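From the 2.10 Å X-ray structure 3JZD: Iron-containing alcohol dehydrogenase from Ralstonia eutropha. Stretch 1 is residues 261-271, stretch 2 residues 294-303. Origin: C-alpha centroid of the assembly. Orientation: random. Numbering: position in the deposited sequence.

Stretch 1 261-271: HTIVLPHALAY
Stretch 2, residues 294-303: AAATLFDLAQ

Two helices, 261-271 and 294-303, pack almost antiparallel, their axes at 171° and 8.1 Å apart at closest approach. Backbone angles are helical throughout, averaging near -63/-43, with Leu265 at -46/-54, Ala295 at -50/-56 and Ala302 at -75/-53. Register is set by two CA-CA pairs: Pro266 to Ala295 at 4.2 Å and Thr262 to Ala302 at 6.8 Å. No direct hydrogen bond crosses; shape does most of the work, burying 383 Å².

The tightest fit is at Ala295. Its methyl is small enough for the backbones to approach, and Ala295 CB comes to 3.3 Å from Pro266 O, a van der Waals contact; that oxygen, Pro266 O, accepts the helix hydrogen bond from Ala270 N at 2.8 Å. Ala270 CB adds a shallow shoulder 4.2 Å from Ala295 CB.

Pro266 is the opposing bump. Lacking an N-H, Pro266 donates no bond to the preceding turn; His267 N also misses its bond to that turn and makes only a weak one, 2.9 Å to Val264 O, and the helix kinks here. The Pro266 ring, C-gamma exo, points toward the second helix and enters the space beside Leu298 and Phe299: Pro266 CG lies 3.7 Å from Phe299 N and 3.9 Å from Phe299 CB. Phe299 (chi1 t, chi2 -86°) offers the edge of its ring to Pro266 CG.

On another flank, Leu298 (m, t) points toward the first helix and meets two leucines. Leu298 CD1 packs 3.5 Å from CD1 of Leu269 (m, t) and 4.0 Å from CD2 of Leu265 (t, p), whose CB sets off sideways before its end swings nearer. Branched tips thus fill the wider gap beside the close alanine-proline contact.

Toward the start of stretch 1, Thr262 (chi1 m) sets CG2 3.5 Å from Ala302 CB, a methyl-to-methyl contact, while its OG1 is hydrogen-bonded elsewhere in the structure. One water bridges the backbones, donating to Thr262 O at 3.0 Å and, weakly, to Leu298 O at 3.1 Å. His267 braces its own helix, His267 ND1 donating to Ile263 O at 3.2 Å.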

# COMPACT_ATOMS: atom_id res chain seq x y z
N HIS A 261 4.97 -18.84 -17.71
CA HIS A 261 4.82 -18.59 -16.29
C HIS A 261 4.00 -19.68 -15.63
O HIS A 261 4.36 -20.23 -14.59
CB HIS A 261 4.21 -17.17 -16.05
CG HIS A 261 5.25 -16.09 -16.13
ND1 HIS A 261 5.95 -15.66 -15.03
CD2 HIS A 261 5.79 -15.44 -17.19
CE1 HIS A 261 6.85 -14.77 -15.41
NE2 HIS A 261 6.78 -14.62 -16.71
N THR A 262 2.90 -20.00 -16.28
CA THR A 262 1.96 -20.96 -15.75
C THR A 262 2.61 -22.35 -15.56
O THR A 262 2.46 -22.97 -14.55
CB THR A 262 0.76 -21.07 -16.68
OG1 THR A 262 0.01 -19.86 -16.64
CG2 THR A 262 -0.15 -22.24 -16.29
N ILE A 263 3.39 -22.79 -16.54
CA ILE A 263 4.04 -24.08 -16.52
C ILE A 263 5.21 -24.15 -15.58
O ILE A 263 5.36 -25.10 -14.86
CB ILE A 263 4.49 -24.47 -17.96
CG1 ILE A 263 3.22 -24.67 -18.85
CG2 ILE A 263 5.41 -25.72 -17.91
CD1 ILE A 263 3.43 -24.51 -20.41
N VAL A 264 6.06 -23.12 -15.60
CA VAL A 264 7.26 -23.08 -14.78
C VAL A 264 7.00 -22.85 -13.26
O VAL A 264 7.68 -23.44 -12.42
CB VAL A 264 8.24 -22.00 -15.34
CG1 VAL A 264 9.47 -21.75 -14.36
CG2 VAL A 264 8.69 -22.43 -16.75
N LEU A 265 6.02 -22.03 -12.91
CA LEU A 265 5.79 -21.71 -11.51
C LEU A 265 5.82 -22.90 -10.51
O LEU A 265 6.56 -22.88 -9.56
CB LEU A 265 4.56 -20.83 -11.34
CG LEU A 265 4.30 -20.38 -9.92
CD1 LEU A 265 5.40 -19.46 -9.47
CD2 LEU A 265 2.85 -19.66 -9.88
N PRO A 266 5.02 -23.93 -10.73
CA PRO A 266 5.11 -24.99 -9.75
C PRO A 266 6.54 -25.60 -9.55
O PRO A 266 6.91 -25.98 -8.42
CB PRO A 266 4.16 -26.05 -10.33
CG PRO A 266 3.19 -25.29 -11.23
CD PRO A 266 4.09 -24.25 -11.83
N HIS A 267 7.31 -25.72 -10.64
CA HIS A 267 8.65 -26.33 -10.60
C HIS A 267 9.69 -25.39 -10.02
O HIS A 267 10.65 -25.83 -9.36
CB HIS A 267 9.03 -26.83 -11.99
CG HIS A 267 8.03 -27.80 -12.54
ND1 HIS A 267 7.02 -27.43 -13.41
CD2 HIS A 267 7.81 -29.10 -12.23
CE1 HIS A 267 6.26 -28.48 -13.65
NE2 HIS A 267 6.72 -29.50 -12.96
N ALA A 268 9.52 -24.10 -10.27
CA ALA A 268 10.40 -23.10 -9.69
C ALA A 268 10.10 -23.07 -8.18
O ALA A 268 11.02 -22.98 -7.34
CB ALA A 268 10.18 -21.69 -10.36
N LEU A 269 8.82 -23.19 -7.80
CA LEU A 269 8.50 -23.24 -6.37
C LEU A 269 9.04 -24.54 -5.76
O LEU A 269 9.65 -24.51 -4.69
CB LEU A 269 7.00 -23.04 -6.09
CG LEU A 269 6.42 -21.65 -6.47
CD1 LEU A 269 4.97 -21.60 -6.28
CD2 LEU A 269 7.09 -20.48 -5.72
N ALA A 270 8.86 -25.68 -6.43
CA ALA A 270 9.41 -26.92 -5.88
C ALA A 270 10.94 -26.82 -5.63
O ALA A 270 11.46 -27.33 -4.62
CB ALA A 270 9.09 -28.13 -6.78
N TYR A 271 11.64 -26.13 -6.54
CA TYR A 271 13.09 -25.97 -6.45
C TYR A 271 13.47 -25.16 -5.20
O TYR A 271 14.40 -25.49 -4.49
CB TYR A 271 13.59 -25.25 -7.70
CG TYR A 271 15.07 -25.14 -7.81
CD1 TYR A 271 15.78 -24.16 -7.12
CD2 TYR A 271 15.79 -26.00 -8.66
CE1 TYR A 271 17.16 -24.04 -7.24
CE2 TYR A 271 17.19 -25.89 -8.77
CZ TYR A 271 17.86 -24.91 -8.07
OH TYR A 271 19.22 -24.82 -8.16
N ALA A 294 2.59 -25.98 -2.11
CA ALA A 294 2.28 -24.79 -2.90
C ALA A 294 2.40 -25.21 -4.37
O ALA A 294 1.46 -25.01 -5.18
CB ALA A 294 3.28 -23.68 -2.57
N ALA A 295 3.52 -25.86 -4.68
CA ALA A 295 3.77 -26.36 -6.02
C ALA A 295 2.60 -27.20 -6.60
O ALA A 295 2.10 -26.93 -7.69
CB ALA A 295 5.04 -27.20 -6.04
N ALA A 296 2.19 -28.24 -5.90
CA ALA A 296 1.14 -29.11 -6.42
C ALA A 296 -0.17 -28.37 -6.59
O ALA A 296 -0.92 -28.63 -7.56
CB ALA A 296 0.95 -30.35 -5.52
N THR A 297 -0.45 -27.47 -5.65
CA THR A 297 -1.69 -26.72 -5.65
C THR A 297 -1.78 -25.79 -6.85
O THR A 297 -2.82 -25.73 -7.49
CB THR A 297 -1.93 -26.00 -4.28
OG1 THR A 297 -1.91 -26.96 -3.22
CG2 THR A 297 -3.27 -25.27 -4.23
N LEU A 298 -0.69 -25.09 -7.17
CA LEU A 298 -0.68 -24.17 -8.32
C LEU A 298 -0.72 -24.91 -9.66
O LEU A 298 -1.32 -24.46 -10.63
CB LEU A 298 0.53 -23.20 -8.20
CG LEU A 298 0.26 -22.22 -7.04
CD1 LEU A 298 1.48 -21.51 -6.56
CD2 LEU A 298 -0.88 -21.24 -7.51
N PHE A 299 -0.08 -26.08 -9.69
CA PHE A 299 -0.14 -26.96 -10.83
C PHE A 299 -1.59 -27.33 -11.09
O PHE A 299 -2.06 -27.19 -12.21
CB PHE A 299 0.64 -28.22 -10.56
CG PHE A 299 0.62 -29.18 -11.69
CD1 PHE A 299 -0.43 -30.09 -11.82
CD2 PHE A 299 1.65 -29.22 -12.61
CE1 PHE A 299 -0.45 -31.04 -12.88
CE2 PHE A 299 1.63 -30.18 -13.66
CZ PHE A 299 0.59 -31.06 -13.79
N ASP A 300 -2.29 -27.78 -10.05
CA ASP A 300 -3.71 -28.14 -10.18
C ASP A 300 -4.58 -26.97 -10.60
O ASP A 300 -5.55 -27.15 -11.33
CB ASP A 300 -4.30 -28.71 -8.88
CG ASP A 300 -3.75 -30.04 -8.50
OD1 ASP A 300 -3.07 -30.68 -9.33
OD2 ASP A 300 -3.97 -30.46 -7.33
N LEU A 301 -4.27 -25.77 -10.12
CA LEU A 301 -5.07 -24.59 -10.47
C LEU A 301 -5.00 -24.34 -11.97
O LEU A 301 -6.00 -23.92 -12.62
CB LEU A 301 -4.56 -23.36 -9.71
CG LEU A 301 -5.34 -22.05 -9.70
CD1 LEU A 301 -6.73 -22.34 -9.15
CD2 LEU A 301 -4.56 -21.04 -8.83
N ALA A 302 -3.82 -24.62 -12.55
CA ALA A 302 -3.64 -24.46 -13.99
C ALA A 302 -4.34 -25.58 -14.71
O ALA A 302 -5.15 -25.34 -15.62
CB ALA A 302 -2.13 -24.47 -14.39
N GLN A 303 -4.02 -26.80 -14.30
CA GLN A 303 -4.52 -27.97 -15.00
C GLN A 303 -6.04 -28.13 -15.02
O GLN A 303 -6.61 -28.40 -16.07
CB GLN A 303 -3.93 -29.23 -14.43
CG GLN A 303 -4.08 -30.33 -15.49
CD GLN A 303 -3.74 -31.67 -15.00
OE1 GLN A 303 -4.10 -32.03 -13.88
NE2 GLN A 303 -3.07 -32.45 -15.84
O HOH W 1 0.83 -22.81 -12.07